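Local coordinates for ESX-1 secretion-associated protein EspB (Mycobacterium marinum, PDB 7P0Z) that is a secreted substrate of the ESX-1 system that assembles into a seven-subunit, channel-like ring, probably with a role in protein transport, at residues Q192-E195 and W196-M200. Numbering follows the deposited sequence.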
loop_
_atom_site.group_PDB
_atom_site.type_symbol
_atom_site.label_atom_id
_atom_site.label_comp_id
_atom_site.label_asym_id
_atom_site.label_seq_id
_atom_site.Cartn_x
_atom_site.Cartn_y
_atom_site.Cartn_z
ATOM N N GLN A 192 -2.598 31.305 1.725
ATOM C CA GLN A 192 -1.448 30.556 2.203
ATOM C C GLN A 192 -1.290 30.679 3.708
ATOM O O GLN A 192 -0.990 29.695 4.394
ATOM C CB GLN A 192 -0.196 31.038 1.504
ATOM C CG GLN A 192 -0.077 30.559 0.116
ATOM C CD GLN A 192 1.156 31.080 -0.531
ATOM O OE1 GLN A 192 1.414 32.274 -0.516
ATOM N NE2 GLN A 192 1.952 30.190 -1.075
ATOM N N GLN A 193 -1.459 31.881 4.238
ATOM C CA GLN A 193 -1.382 32.041 5.681
ATOM C C GLN A 193 -2.451 31.216 6.374
ATOM O O GLN A 193 -2.212 30.631 7.432
ATOM C CB GLN A 193 -1.526 33.503 6.074
ATOM C CG GLN A 193 -0.421 34.409 5.617
ATOM C CD GLN A 193 0.972 33.877 5.888
ATOM O OE1 GLN A 193 1.757 33.688 4.969
ATOM N NE2 GLN A 193 1.286 33.643 7.147
ATOM N N LYS A 194 -3.643 31.175 5.797
ATOM C CA LYS A 194 -4.719 30.381 6.355
ATOM C C LYS A 194 -4.344 28.908 6.380
ATOM O O LYS A 194 -4.592 28.210 7.369
ATOM C CB LYS A 194 -5.976 30.612 5.527
ATOM C CG LYS A 194 -7.267 30.076 6.078
ATOM C CD LYS A 194 -7.467 28.665 5.668
ATOM C CE LYS A 194 -7.494 28.572 4.190
ATOM N NZ LYS A 194 -7.727 27.188 3.755
ATOM N N GLU A 195 -3.752 28.417 5.298
ATOM C CA GLU A 195 -3.338 27.024 5.261
ATOM C C GLU A 195 -2.309 26.728 6.331
ATOM O O GLU A 195 -2.368 25.693 6.999
ATOM C CB GLU A 195 -2.771 26.684 3.902
ATOM C CG GLU A 195 -3.810 26.614 2.876
ATOM C CD GLU A 195 -4.688 25.422 3.065
ATOM O OE1 GLU A 195 -4.181 24.379 3.518
ATOM O OE2 GLU A 195 -5.888 25.521 2.765
ATOM N N TRP A 196 -1.352 27.623 6.498
ATOM C CA TRP A 196 -0.348 27.412 7.520
ATOM C C TRP A 196 -0.964 27.415 8.910
ATOM O O TRP A 196 -0.573 26.625 9.770
ATOM C CB TRP A 196 0.729 28.471 7.406
ATOM C CG TRP A 196 1.813 28.259 8.347
ATOM C CD1 TRP A 196 2.824 27.371 8.237
ATOM C CD2 TRP A 196 1.997 28.928 9.579
ATOM N NE1 TRP A 196 3.642 27.451 9.321
ATOM C CE2 TRP A 196 3.154 28.405 10.165
ATOM C CE3 TRP A 196 1.294 29.925 10.246
ATOM C CZ2 TRP A 196 3.630 28.848 11.380
ATOM C CZ3 TRP A 196 1.763 30.360 11.450
ATOM C CH2 TRP A 196 2.922 29.821 12.012
ATOM N N ILE A 197 -1.919 28.301 9.150
ATOM C CA ILE A 197 -2.574 28.353 10.448
ATOM C C ILE A 197 -3.330 27.061 10.722
ATOM O O ILE A 197 -3.322 26.549 11.840
ATOM C CB ILE A 197 -3.491 29.586 10.527
ATOM C CG1 ILE A 197 -2.658 30.848 10.643
ATOM C CG2 ILE A 197 -4.442 29.490 11.694
ATOM C CD1 ILE A 197 -2.027 31.015 11.961
ATOM N N LEU A 198 -4.006 26.523 9.718
ATOM C CA LEU A 198 -4.715 25.268 9.923
ATOM C C LEU A 198 -3.750 24.128 10.203
ATOM O O LEU A 198 -4.018 23.274 11.050
ATOM C CB LEU A 198 -5.584 24.960 8.718
ATOM C CG LEU A 198 -6.827 25.834 8.705
ATOM C CD1 LEU A 198 -7.788 25.363 7.677
ATOM C CD2 LEU A 198 -7.474 25.817 10.055
ATOM N N HIS A 199 -2.616 24.108 9.516
ATOM C CA HIS A 199 -1.610 23.104 9.817
ATOM C C HIS A 199 -1.088 23.254 11.241
ATOM O O HIS A 199 -0.843 22.261 11.933
ATOM C CB HIS A 199 -0.477 23.189 8.803
ATOM C CG HIS A 199 0.478 22.048 8.881
ATOM N ND1 HIS A 199 1.624 22.090 9.640
ATOM C CD2 HIS A 199 0.438 20.815 8.331
ATOM C CE1 HIS A 199 2.258 20.939 9.542
ATOM N NE2 HIS A 199 1.560 20.150 8.751
ATOM N N MET A 200 -0.918 24.486 11.698
ATOM C CA MET A 200 -0.437 24.705 13.054
ATOM C C MET A 200 -1.465 24.265 14.081
ATOM O O MET A 200 -1.114 23.743 15.139
ATOM C CB MET A 200 -0.093 26.173 13.253
ATOM C CG MET A 200 1.125 26.626 12.494
ATOM S SD MET A 200 2.586 25.646 12.831
ATOM C CE MET A 200 3.193 26.512 14.261
#
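K194 and L198 meet one turn apart on the long α-helix 181-224, in the PPE portion of this elongated helical bundle. Four consecutive i to i+4 backbone bonds hold the turn: W196, I197, L198 and H199 donate their N-H groups to the carbonyls of Q192, Q193, K194 and E195, a regular set with the I197 N to Q193 O bond at 2.9 Å.

The packed side belongs to W196, I197 and M200. The indole CG of W196 lies anti to the backbone N (chi1 -176°), which swings the ring toward the C-terminal end of the turn, where CG of M200 sits 3.4 Å above one face, offset toward the rim. NE1 of the buried W196 is hydrogen-bonded to O of P277. I197 and M200 face helix 42-81, resting on R69 and on Y61 and L62. Close in to the backbone, CG1 of I197 lies beside its own N (chi1 -72°), which brings it within 3.2 Å of O of Q193.

Q192, by contrast, is exposed, and its amide end makes no contact with 196-200. On the K194 flank the aliphatic chain crosses that of L198, CD of K194 to CD1 of L198 at 3.9 Å, and buried K194 also touches F172. Here a second subunit comes close, its N275 packing on E195 and L198. Two bends in the K194 chain, at chi2 and chi3, turn the ammonium back to its neighbour E195 in a salt bridge: NZ of K194 lies 2.7 Å from OE2 of E195, meeting it from above the carboxylate plane.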